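Local atomic coordinates of [Ribosomal protein bS18]-alanine N-acetyltransferase (Escherichia coli O157:H7, PDB entry 5ISV), a protein that probably transfers the acetyl group of acetyl-CoA to the N-terminal alanine of ribosomal protein bS18, as a member of the GNAT acetyltransferase family. Residues F25-E29 and K30-S34; A33-G37 and E38-N42. All coordinates share one frame; numbering follows the deposited sequence. Where two conformers were deposited one is given.

Contact 1 (25-29 with 30-34) lies at the start of helix 29-34, and contact 2 (33-37 with 38-42) spans its last residues and the turn after it; their centres are 12 Å apart and they share Ala-33 and Ser-34. They touch: Trp-27 CH2 packs 3.5 Å from Asn-35 ND2, so the indole of contact 1 reaches the amide that takes part in contact 2. Contact 1 is nearer the predicted catalytic region. The side chain of Trp-27 is about 9 Å from that of Glu-103, the predicted proton acceptor, and the side chain of Phe-32 about 7 Å from that of Ala-70 of the predicted acetyl-CoA site; the side chain of Asn-35 is about 11 Å from that of Glu-103.

Contact 1: F25-E29 and K30-S34; sequences FPWSE and KTFAS
Trp-27 lies across the first turn of helix 29-34 and meets Thr-31 with a face and Phe-32 with an edge. The methyl CG2 of Thr-31 sits over the five-membered ring of the indole, 3.4 Å from its centroid and 14° off the normal, a close CH-pi contact. The first torsion of Thr-31 explains this: OG1 lies beside the backbone N (chi1 -60°) and CG2 is left anti to that N, which sends the methyl to the indole and the hydroxyl toward Ser-28 and the water. Phe-32 takes the benzo edge instead. Trp-27 CE3 points at the middle of the phenyl face, the planes stand at 83° and the six-membered centroids are 5.1 Å apart, a T-shaped pair; on the aliphatic side Trp-27 CB reaches Phe-32 CE2 at 3.8 Å. Phe-54 makes a further edge-to-face pair with Phe-32.

Ser-28 is the N-cap. Its OG accepts from Thr-31 N at 3.1 Å, while Phe-32 N donates to Ser-28 O, also at 3.1 Å. A water spans Ser-28 N and Thr-31 OG1, 2.7 Å from the hydroxyl. Chemically, Ser-28 satisfies an amide of the first helical turn that has no earlier helical carbonyl to bond, while Thr-31 divides its side chain between the pi face of the indole and a hydrated polar side.

Contact 2: A33-G37 and E38-N42; sequences ASNQG and ERYLN
Tyr-40 folds back over the chain that leads out of helix 29-34, and one face of its ring packs on the backbone of Asn-35 and Gln-36. Asn-35 C is 3.5 Å above the plane over the ring centre, and Gln-36 N lies nearer the rim. With CG beside the backbone N and anti to the carbonyl carbon (chi1 -75°), the ring is turned back onto the peptide between them.

Among the side-chain hydrogen bonds, the phenol OH of Tyr-40 donates to Asn-35 OD1 over a very short 2.5 Å. It comes from above the carbonyl plane, 39° out of it, and the amide stands nearly perpendicular to the ring, at 87°. The other end of that amide, ND2, donates to Thr-31 O in the helix. Asn-42 ND2 gives a hydrogen to Asn-35 O at 3.2 Å, in the carbonyl plane, and Asn-42 OD1 is taken by Thr-57 N.

Backbone and water bonds close the bend. Gly-37 to Tyr-40 is a type I beta turn, with Tyr-40 N reaching Gly-37 O at 3.0 Å; at the backbone angles of Gly-37 a CB would be jammed against the carbonyl O of Gln-36, which calls for glycine. One water donates to both Gly-37 O and Tyr-40 O, 2.7 Å from the former.

The connection 35-42, with the turn at its middle, links helix 29-34 to strand 43-47 and runs beside strand 50-60: Arg-39 and Leu-41 make backbone hydrogen bonds to Val-59 and Thr-57, Asn-35 and Asn-42 touch Ile-56, and Leu-41 packs on helix 80-94.

Contact 1: F25-E29 and K30-S34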
loop_
_atom_site.group_PDB
_atom_site.type_symbol
_atom_site.label_atom_id
_atom_site.label_comp_id
_atom_site.label_asym_id
_atom_site.label_seq_id
_atom_site.Cartn_x
_atom_site.Cartn_y
_atom_site.Cartn_z
ATOM N N PHE A 25 3.655 -8.997 12.605
ATOM C CA PHE A 25 3.926 -10.131 11.719
ATOM C C PHE A 25 4.796 -9.535 10.625
ATOM O O PHE A 25 4.376 -9.409 9.478
ATOM C CB PHE A 25 2.614 -10.753 11.158
ATOM C CG PHE A 25 1.697 -11.275 12.217
ATOM C CD1 PHE A 25 0.833 -10.419 12.887
ATOM C CD2 PHE A 25 1.669 -12.646 12.523
ATOM C CE1 PHE A 25 0.037 -10.894 13.897
ATOM C CE2 PHE A 25 0.833 -13.131 13.508
ATOM C CZ PHE A 25 0.013 -12.251 14.194
ATOM N N PRO A 26 6.024 -9.125 10.989
ATOM C CA PRO A 26 6.797 -8.383 10.041
ATOM C C PRO A 26 7.337 -9.226 8.912
ATOM O O PRO A 26 7.621 -10.415 9.072
ATOM C CB PRO A 26 7.960 -7.868 10.868
ATOM C CG PRO A 26 8.148 -8.902 11.903
ATOM C CD PRO A 26 6.743 -9.312 12.249
ATOM N N TRP A 27 7.467 -8.563 7.779
ATOM C CA TRP A 27 8.246 -9.043 6.677
ATOM C C TRP A 27 9.711 -9.342 7.062
ATOM O O TRP A 27 10.294 -8.650 7.873
ATOM C CB TRP A 27 8.216 -7.994 5.530
ATOM C CG TRP A 27 7.120 -8.187 4.531
ATOM C CD1 TRP A 27 6.037 -9.027 4.633
ATOM C CD2 TRP A 27 6.997 -7.537 3.272
ATOM N NE1 TRP A 27 5.270 -8.957 3.493
ATOM C CE2 TRP A 27 5.834 -8.051 2.642
ATOM C CE3 TRP A 27 7.773 -6.608 2.597
ATOM C CZ2 TRP A 27 5.423 -7.617 1.402
ATOM C CZ3 TRP A 27 7.378 -6.160 1.406
ATOM C CH2 TRP A 27 6.219 -6.702 0.773
ATOM N N SER A 28 10.266 -10.402 6.470
ATOM C CA SER A 28 11.709 -10.685 6.525
ATOM C C SER A 28 12.481 -9.860 5.513
ATOM O O SER A 28 11.895 -9.307 4.590
ATOM C CB SER A 28 11.973 -12.141 6.239
ATOM O OG SER A 28 11.802 -12.393 4.850
ATOM N N GLU A 29 13.806 -9.785 5.689
ATOM C CA GLU A 29 14.640 -8.992 4.797
ATOM C C GLU A 29 14.584 -9.536 3.392
ATOM O O GLU A 29 14.556 -8.760 2.430
ATOM C CB GLU A 29 16.121 -8.984 5.236
ATOM C CG GLU A 29 16.481 -7.966 6.261
ATOM C CD GLU A 29 17.961 -8.020 6.662
ATOM O OE1 GLU A 29 18.812 -8.669 5.980
ATOM O OE2 GLU A 29 18.284 -7.381 7.676
ATOM N N LYS A 30 14.521 -10.875 3.269
ATOM C CA LYS A 30 14.408 -11.537 1.977
ATOM C C LYS A 30 13.088 -11.211 1.290
ATOM O O LYS A 30 13.064 -11.036 0.058
ATOM C CB LYS A 30 14.565 -13.048 2.147
ATOM C CG LYS A 30 16.006 -13.508 2.262
ATOM C CD LYS A 30 16.192 -14.929 1.709
ATOM C CE LYS A 30 15.365 -15.977 2.456
ATOM N NZ LYS A 30 15.028 -17.183 1.632
ATOM N N THR A 31 12.003 -11.089 2.046
ATOM C CA THR A 31 10.722 -10.647 1.443
ATOM C C THR A 31 10.818 -9.241 0.879
ATOM O O THR A 31 10.370 -8.967 -0.230
ATOM C CB THR A 31 9.522 -10.679 2.421
ATOM O OG1 THR A 31 9.339 -12.013 2.879
ATOM C CG2 THR A 31 8.234 -10.292 1.716
ATOM N N PHE A 32 11.432 -8.323 1.655
ATOM C CA PHE A 32 11.642 -6.984 1.100
ATOM C C PHE A 32 12.450 -6.964 -0.172
ATOM O O PHE A 32 12.093 -6.293 -1.119
ATOM C CB PHE A 32 12.334 -6.036 2.089
ATOM C CG PHE A 32 11.397 -5.256 3.008
ATOM C CD1 PHE A 32 10.682 -4.159 2.579
ATOM C CD2 PHE A 32 11.247 -5.678 4.306
ATOM C CE1 PHE A 32 9.861 -3.449 3.452
ATOM C CE2 PHE A 32 10.456 -4.972 5.198
ATOM C CZ PHE A 32 9.726 -3.882 4.739
ATOM N N ALA A 33 13.580 -7.658 -0.175
ATOM C CA ALA A 33 14.394 -7.799 -1.393
ATOM C C ALA A 33 13.657 -8.421 -2.595
ATOM O O ALA A 33 13.996 -8.180 -3.762
ATOM C CB ALA A 33 15.605 -8.657 -1.085
ATOM N N SER A 34 12.706 -9.265 -2.315
ATOM C CA SER A 34 11.918 -9.923 -3.370
ATOM C C SER A 34 10.919 -8.948 -4.006
ATOM O O SER A 34 10.602 -9.040 -5.189
ATOM C CB SER A 34 11.173 -11.111 -2.787
ATOM O OG SER A 34 12.084 -12.146 -2.421
HETATM O O HOH W 1 7.845 -12.020 5.130
#

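Contact 2: A33-G37 and E38-N42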
loop_
_atom_site.group_PDB
_atom_site.type_symbol
_atom_site.label_atom_id
_atom_site.label_comp_id
_atom_site.label_asym_id
_atom_site.label_seq_id
_atom_site.Cartn_x
_atom_site.Cartn_y
_atom_site.Cartn_z
ATOM N N ALA A 33 13.580 -7.658 -0.175
ATOM C CA ALA A 33 14.394 -7.799 -1.393
ATOM C C ALA A 33 13.657 -8.421 -2.595
ATOM O O ALA A 33 13.996 -8.180 -3.762
ATOM C CB ALA A 33 15.605 -8.657 -1.085
ATOM N N SER A 34 12.706 -9.265 -2.315
ATOM C CA SER A 34 11.918 -9.923 -3.370
ATOM C C SER A 34 10.919 -8.948 -4.006
ATOM O O SER A 34 10.602 -9.040 -5.189
ATOM C CB SER A 34 11.173 -11.111 -2.787
ATOM O OG SER A 34 12.084 -12.146 -2.421
ATOM N N ASN A 35 10.436 -7.990 -3.222
ATOM C CA ASN A 35 9.368 -7.097 -3.645
ATOM C C ASN A 35 9.922 -5.740 -4.162
ATOM O O ASN A 35 9.557 -4.650 -3.652
ATOM C CB ASN A 35 8.358 -6.930 -2.497
ATOM C CG ASN A 35 7.308 -8.038 -2.439
ATOM O OD1 ASN A 35 6.317 -8.069 -3.203
ATOM N ND2 ASN A 35 7.537 -8.996 -1.534
ATOM N N GLN A 36 10.777 -5.823 -5.179
ATOM C CA GLN A 36 11.324 -4.656 -5.856
ATOM C C GLN A 36 11.633 -4.960 -7.322
ATOM O O GLN A 36 11.518 -6.115 -7.789
ATOM C CB GLN A 36 12.584 -4.159 -5.134
ATOM C CG GLN A 36 13.821 -4.983 -5.415
ATOM C CD GLN A 36 15.020 -4.481 -4.630
ATOM O OE1 GLN A 36 15.410 -3.320 -4.745
ATOM N NE2 GLN A 36 15.616 -5.358 -3.834
ATOM N N GLY A 37 11.957 -3.910 -8.067
ATOM C CA GLY A 37 12.394 -4.028 -9.472
ATOM C C GLY A 37 11.431 -3.414 -10.465
ATOM O O GLY A 37 10.597 -2.622 -10.079
ATOM N N GLU A 38 11.500 -3.830 -11.732
ATOM C CA GLU A 38 10.830 -3.092 -12.800
ATOM C C GLU A 38 9.287 -3.087 -12.727
ATOM O O GLU A 38 8.689 -2.151 -13.211
ATOM C CB GLU A 38 11.368 -3.458 -14.196
ATOM C CG GLU A 38 10.768 -4.653 -14.897
ATOM C CD GLU A 38 11.404 -4.873 -16.271
ATOM O OE1 GLU A 38 11.724 -3.883 -16.980
ATOM O OE2 GLU A 38 11.579 -6.045 -16.660
ATOM N N ARG A 39 8.649 -4.085 -12.107
ATOM C CA ARG A 39 7.179 -4.025 -11.942
ATOM C C ARG A 39 6.732 -3.221 -10.723
ATOM O O ARG A 39 5.563 -2.847 -10.600
ATOM C CB ARG A 39 6.509 -5.380 -11.917
ATOM C CG ARG A 39 6.986 -6.407 -10.925
ATOM C CD ARG A 39 6.256 -7.733 -11.123
ATOM N NE ARG A 39 6.258 -8.181 -12.526
ATOM C CZ ARG A 39 7.091 -9.074 -13.068
ATOM N NH1 ARG A 39 8.055 -9.657 -12.364
ATOM N NH2 ARG A 39 6.971 -9.384 -14.348
ATOM N N TYR A 40 7.662 -2.887 -9.839
ATOM C CA TYR A 40 7.317 -2.163 -8.627
ATOM C C TYR A 40 7.274 -0.653 -8.822
ATOM O O TYR A 40 8.015 -0.106 -9.589
ATOM C CB TYR A 40 8.235 -2.582 -7.488
ATOM C CG TYR A 40 7.826 -3.944 -6.993
ATOM C CD1 TYR A 40 8.239 -5.099 -7.664
ATOM C CD2 TYR A 40 6.998 -4.092 -5.892
ATOM C CE1 TYR A 40 7.852 -6.338 -7.210
ATOM C CE2 TYR A 40 6.588 -5.345 -5.426
ATOM C CZ TYR A 40 7.013 -6.475 -6.111
ATOM O OH TYR A 40 6.563 -7.732 -5.718
ATOM N N LEU A 41 6.377 -0.043 -8.065
ATOM C CA LEU A 41 6.292 1.427 -7.921
ATOM C C LEU A 41 6.229 1.702 -6.443
ATOM O O LEU A 41 5.154 1.944 -5.900
ATOM C CB LEU A 41 5.053 1.954 -8.666
ATOM C CG LEU A 41 4.950 3.477 -8.857
ATOM C CD1 LEU A 41 6.056 3.981 -9.754
ATOM C CD2 LEU A 41 3.600 3.880 -9.424
ATOM N N ASN A 42 7.413 1.663 -5.811
ATOM C CA ASN A 42 7.517 1.747 -4.361
ATOM C C ASN A 42 7.862 3.190 -3.955
ATOM O O ASN A 42 8.669 3.837 -4.597
ATOM C CB ASN A 42 8.650 0.817 -3.889
ATOM C CG ASN A 42 8.311 -0.653 -4.130
ATOM O OD1 ASN A 42 7.146 -0.981 -4.314
ATOM N ND2 ASN A 42 9.294 -1.527 -4.100
HETATM O O HOH W 2 10.064 -6.595 -10.321
HETATM O O HOH W 3 10.846 0.064 -10.006
#